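Local coordinates for glycosyl hydrolase (Rhizobium leguminosarum bv. trifolii, PDB 5NDX), which is a bacterial orthologue of human alpha-L-iduronidase and probably hydrolyses O-glycosidic bonds, as expected of glycoside hydrolase family 39, at residues D359-L371 and Q482-L494. The protein carries 2 engineered substitutions. Numbering follows the deposited sequence.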
loop_
_atom_site.group_PDB
_atom_site.type_symbol
_atom_site.label_atom_id
_atom_site.label_comp_id
_atom_site.label_asym_id
_atom_site.label_seq_id
_atom_site.Cartn_x
_atom_site.Cartn_y
_atom_site.Cartn_z
ATOM N N ASP A 359 3.279 11.834 -17.066
ATOM C CA ASP A 359 4.304 11.446 -16.141
ATOM C C ASP A 359 3.668 11.358 -14.760
ATOM O O ASP A 359 2.825 12.207 -14.382
ATOM C CB ASP A 359 5.445 12.448 -16.163
ATOM C CG ASP A 359 6.372 12.255 -17.360
ATOM O OD1 ASP A 359 7.203 11.339 -17.307
ATOM O OD2 ASP A 359 6.265 13.016 -18.349
ATOM N N ILE A 360 4.118 10.369 -14.001
ATOM C CA ILE A 360 3.738 10.234 -12.608
ATOM C C ILE A 360 4.971 10.220 -11.721
ATOM O O ILE A 360 5.992 9.606 -12.043
ATOM C CB ILE A 360 2.885 8.985 -12.311
ATOM C CG1 ILE A 360 3.505 7.706 -12.856
ATOM C CG2 ILE A 360 1.500 9.228 -12.857
ATOM C CD1 ILE A 360 2.679 6.471 -12.565
ATOM N N ILE A 361 4.846 10.943 -10.600
ATOM C CA ILE A 361 5.862 11.045 -9.622
ATOM C C ILE A 361 5.357 10.458 -8.286
ATOM O O ILE A 361 4.270 10.786 -7.832
ATOM C CB ILE A 361 6.267 12.508 -9.455
ATOM C CG1 ILE A 361 6.840 13.097 -10.743
ATOM C CG2 ILE A 361 7.276 12.667 -8.349
ATOM C CD1 ILE A 361 8.141 12.472 -11.244
ATOM N N LYS A 362 6.136 9.587 -7.682
ATOM C CA LYS A 362 5.838 9.001 -6.349
ATOM C C LYS A 362 5.734 9.973 -5.231
ATOM O O LYS A 362 6.566 10.842 -5.064
ATOM C CB LYS A 362 6.921 7.999 -5.931
ATOM C CG LYS A 362 6.799 6.728 -6.657
ATOM C CD LYS A 362 7.973 5.711 -6.648
ATOM C CE LYS A 362 8.793 5.586 -5.432
ATOM N NZ LYS A 362 9.705 4.353 -5.529
ATOM N N LYS A 363 4.736 9.751 -4.409
ATOM C CA LYS A 363 4.447 10.592 -3.259
ATOM C C LYS A 363 4.639 9.797 -1.955
ATOM O O LYS A 363 4.806 8.563 -2.002
ATOM C CB LYS A 363 2.999 11.086 -3.370
ATOM C CG LYS A 363 2.809 12.169 -4.414
ATOM C CD LYS A 363 1.331 12.450 -4.684
ATOM C CE LYS A 363 0.610 13.050 -3.481
ATOM N NZ LYS A 363 -0.825 13.087 -3.790
ATOM N N PRO A 364 4.571 10.494 -0.792
ATOM C CA PRO A 364 4.839 9.850 0.491
ATOM C C PRO A 364 3.933 8.738 0.899
ATOM O O PRO A 364 4.362 7.899 1.685
ATOM C CB PRO A 364 4.822 11.000 1.507
ATOM C CG PRO A 364 5.253 12.184 0.677
ATOM C CD PRO A 364 4.662 11.959 -0.682
ATOM N N GLY A 365 2.721 8.675 0.364
ATOM C CA GLY A 365 1.832 7.567 0.632
ATOM C C GLY A 365 2.428 6.215 0.207
ATOM O O GLY A 365 2.061 5.185 0.788
ATOM N N LEU A 366 3.273 6.220 -0.839
ATOM C CA LEU A 366 3.904 5.016 -1.372
ATOM C C LEU A 366 5.258 4.798 -0.731
ATOM O O LEU A 366 5.533 3.688 -0.281
ATOM C CB LEU A 366 4.072 5.044 -2.910
ATOM C CG LEU A 366 4.679 3.811 -3.584
ATOM C CD1 LEU A 366 3.955 2.553 -3.107
ATOM C CD2 LEU A 366 4.553 3.922 -5.096
ATOM N N THR A 367 6.057 5.850 -0.626
ATOM C CA THR A 367 7.394 5.721 -0.068
ATOM C C THR A 367 7.358 5.297 1.374
ATOM O O THR A 367 8.201 4.508 1.826
ATOM C CB THR A 367 8.244 6.965 -0.270
ATOM O OG1 THR A 367 7.590 8.096 0.324
ATOM C CG2 THR A 367 8.464 7.214 -1.747
ATOM N N SER A 368 6.368 5.763 2.113
ATOM C CA SER A 368 6.238 5.324 3.484
ATOM C C SER A 368 6.045 3.783 3.518
ATOM O O SER A 368 6.614 3.121 4.380
ATOM C CB SER A 368 5.076 5.999 4.211
ATOM O OG SER A 368 3.888 5.762 3.489
ATOM N N MET A 369 5.220 3.262 2.610
ATOM C CA MET A 369 4.990 1.818 2.506
ATOM C C MET A 369 6.198 1.031 2.032
ATOM O O MET A 369 6.393 -0.124 2.474
ATOM C CB MET A 369 3.746 1.529 1.664
ATOM C CG MET A 369 2.494 2.085 2.353
ATOM S SD MET A 369 1.050 1.785 1.369
ATOM C CE MET A 369 0.403 0.319 2.140
ATOM N N GLU A 370 7.032 1.642 1.201
ATOM C CA GLU A 370 8.332 1.068 0.862
ATOM C C GLU A 370 9.225 0.837 2.080
ATOM O O GLU A 370 9.831 -0.227 2.198
ATOM C CB GLU A 370 9.102 1.918 -0.156
ATOM C CG GLU A 370 8.489 1.918 -1.549
ATOM C CD GLU A 370 9.330 2.662 -2.628
ATOM O OE1 GLU A 370 10.328 2.129 -3.192
ATOM O OE2 GLU A 370 8.965 3.799 -2.930
ATOM N N LEU A 371 9.306 1.828 2.965
ATOM C CA LEU A 371 10.049 1.701 4.173
ATOM C C LEU A 371 9.456 0.668 5.097
ATOM O O LEU A 371 10.177 -0.175 5.623
ATOM C CB LEU A 371 10.213 3.044 4.908
ATOM C CG LEU A 371 11.432 3.877 4.523
ATOM C CD1 LEU A 371 11.463 4.203 3.075
ATOM C CD2 LEU A 371 11.460 5.196 5.282
ATOM N N GLN A 482 13.832 18.715 -15.235
ATOM C CA GLN A 482 13.053 18.885 -13.980
ATOM C C GLN A 482 12.432 17.584 -13.494
ATOM O O GLN A 482 12.527 17.235 -12.317
ATOM C CB GLN A 482 12.006 19.978 -14.149
ATOM C CG GLN A 482 12.656 21.342 -14.104
ATOM C CD GLN A 482 11.731 22.489 -14.492
ATOM O OE1 GLN A 482 10.726 22.303 -15.180
ATOM N NE2 GLN A 482 12.034 23.676 -13.967
ATOM N N PHE A 483 11.891 16.827 -14.431
ATOM C CA PHE A 483 11.426 15.498 -14.142
ATOM C C PHE A 483 12.531 14.543 -13.643
ATOM O O PHE A 483 12.267 13.741 -12.734
ATOM C CB PHE A 483 10.714 14.879 -15.331
ATOM C CG PHE A 483 9.250 15.242 -15.438
ATOM C CD1 PHE A 483 8.380 14.997 -14.396
ATOM C CD2 PHE A 483 8.730 15.762 -16.619
ATOM C CE1 PHE A 483 7.029 15.296 -14.494
ATOM C CE2 PHE A 483 7.385 16.051 -16.739
ATOM C CZ PHE A 483 6.533 15.851 -15.662
ATOM N N ALA A 484 13.739 14.652 -14.186
ATOM C CA ALA A 484 14.862 13.823 -13.752
ATOM C C ALA A 484 15.207 14.213 -12.300
ATOM O O ALA A 484 15.499 13.356 -11.477
ATOM C CB ALA A 484 16.106 13.967 -14.672
ATOM N N GLU A 485 15.137 15.496 -11.989
ATOM C CA GLU A 485 15.347 15.964 -10.625
ATOM C C GLU A 485 14.254 15.432 -9.677
ATOM O O GLU A 485 14.560 14.984 -8.593
ATOM C CB GLU A 485 15.485 17.499 -10.631
ATOM C CG GLU A 485 15.709 18.164 -9.296
ATOM C CD GLU A 485 15.631 19.744 -9.343
ATOM O OE1 GLU A 485 15.361 20.388 -10.419
ATOM O OE2 GLU A 485 15.849 20.341 -8.267
ATOM N N LEU A 486 12.997 15.416 -10.100
ATOM C CA LEU A 486 11.914 14.885 -9.275
ATOM C C LEU A 486 12.027 13.403 -9.067
ATOM O O LEU A 486 11.789 12.905 -7.953
ATOM C CB LEU A 486 10.519 15.208 -9.862
ATOM C CG LEU A 486 10.131 16.688 -9.972
ATOM C CD1 LEU A 486 8.720 16.792 -10.478
ATOM C CD2 LEU A 486 10.247 17.496 -8.691
ATOM N N ARG A 487 12.390 12.673 -10.114
ATOM C CA ARG A 487 12.533 11.233 -10.004
ATOM C C ARG A 487 13.759 10.808 -9.140
ATOM O O ARG A 487 13.766 9.682 -8.598
ATOM C CB ARG A 487 12.588 10.562 -11.402
ATOM C CG ARG A 487 11.277 10.684 -12.139
ATOM C CD ARG A 487 11.152 9.719 -13.288
ATOM N NE ARG A 487 9.753 9.519 -13.651
ATOM C CZ ARG A 487 9.151 10.169 -14.628
ATOM N NH1 ARG A 487 9.824 11.028 -15.386
ATOM N NH2 ARG A 487 7.870 9.962 -14.854
ATOM N N ARG A 488 14.793 11.640 -9.043
ATOM C CA ARG A 488 15.868 11.394 -8.052
ATOM C C ARG A 488 15.313 11.569 -6.628
ATOM O O ARG A 488 15.537 10.721 -5.749
ATOM C CB ARG A 488 17.065 12.315 -8.280
ATOM C CG ARG A 488 18.273 12.205 -7.319
ATOM C CD ARG A 488 19.404 13.240 -7.612
ATOM N NE ARG A 488 19.416 13.738 -9.039
ATOM C CZ ARG A 488 19.140 15.001 -9.504
ATOM N NH1 ARG A 488 18.834 16.039 -8.689
ATOM N NH2 ARG A 488 19.167 15.244 -10.839
ATOM N N ALA A 489 14.554 12.645 -6.432
ATOM C CA ALA A 489 13.996 12.970 -5.140
ATOM C C ALA A 489 12.894 12.038 -4.705
ATOM O O ALA A 489 12.674 11.924 -3.488
ATOM C CB ALA A 489 13.480 14.424 -5.099
ATOM N N GLN A 490 12.237 11.336 -5.635
ATOM C CA GLN A 490 11.060 10.563 -5.277
ATOM C C GLN A 490 11.393 9.245 -4.606
ATOM O O GLN A 490 10.510 8.650 -3.992
ATOM C CB GLN A 490 10.184 10.233 -6.491
ATOM C CG GLN A 490 10.667 9.047 -7.354
ATOM C CD GLN A 490 9.842 8.787 -8.601
ATOM O OE1 GLN A 490 10.101 7.799 -9.360
ATOM N NE2 GLN A 490 8.874 9.600 -8.847
ATOM N N GLU A 491 12.645 8.796 -4.736
ATOM C CA GLU A 491 13.047 7.488 -4.228
ATOM C C GLU A 491 13.417 7.539 -2.748
ATOM O O GLU A 491 14.096 8.474 -2.315
ATOM C CB GLU A 491 14.246 6.920 -5.011
ATOM C CG GLU A 491 14.040 6.737 -6.529
ATOM C CD GLU A 491 12.812 5.928 -6.926
ATOM O OE1 GLU A 491 12.304 5.112 -6.097
ATOM O OE2 GLU A 491 12.370 6.085 -8.118
ATOM N N PRO A 492 12.998 6.525 -1.975
ATOM C CA PRO A 492 13.383 6.474 -0.539
ATOM C C PRO A 492 14.886 6.700 -0.428
ATOM O O PRO A 492 15.693 5.977 -1.031
ATOM C CB PRO A 492 13.004 5.061 -0.137
ATOM C CG PRO A 492 11.827 4.763 -0.982
ATOM C CD PRO A 492 12.089 5.428 -2.321
ATOM N N ALA A 493 15.232 7.735 0.295
ATOM C CA ALA A 493 16.561 8.282 0.294
ATOM C C ALA A 493 17.387 7.839 1.498
ATOM O O ALA A 493 16.913 7.835 2.642
ATOM C CB ALA A 493 16.451 9.816 0.326
ATOM N N LEU A 494 18.653 7.546 1.237
ATOM C CA LEU A 494 19.627 7.374 2.308
ATOM C C LEU A 494 19.943 8.703 3.022
ATOM O O LEU A 494 20.388 9.675 2.418
ATOM C CB LEU A 494 20.926 6.774 1.739
ATOM C CG LEU A 494 20.742 5.294 1.285
ATOM C CD1 LEU A 494 21.901 4.788 0.441
ATOM C CD2 LEU A 494 20.547 4.378 2.472
HETATM O O HOH W 1 8.200 7.980 -11.932
HETATM O O HOH W 2 8.421 10.282 -3.088
HETATM O O HOH W 3 12.460 2.465 -4.752
#
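R487 meets D359 end-on. Both terminal nitrogens reach one oxygen: R487 NH2 lies 2.9 Å and R487 NH1 3.3 Å from D359 OD1. The NH2 bond is the straighter (158°) and uses the anti lone pair; NH1 comes from above the carboxylate plane. CB of D359 lies over one face of the F483 ring, a CH-pi contact 4.0 Å from the centroid. I361 CD1 sits near the edge of that ring, 3.9 Å from L486 CB, and also lies over one face of the R487 guanidinium, toward its rim. Further on, K362 NZ bridges two carboxylates, at 2.8 Å from E491 OE1 and 2.8 Å from E370 OE2. Its chain bends at chi3 (35°) to get there. The P492 ring packs on the E370 carboxylate and, through CB, on L371 CD1 (3.7 Å).

Waters link I360 O to R487 NE and K362 O to Q490 O. In the outer shell, R549 and the backbone of L546 hold D359 OD2, and S588 binds E370 OE1. The contact packs helix 480-489 and its following loop against strand 358-362 and helix 364-372, away from the ligand pockets. Two salt bridges cross it; K362–E370 lies within 359-371. R487 and R549 would favour ionised D359, and K362 probably offsets repulsion between E370 and E491.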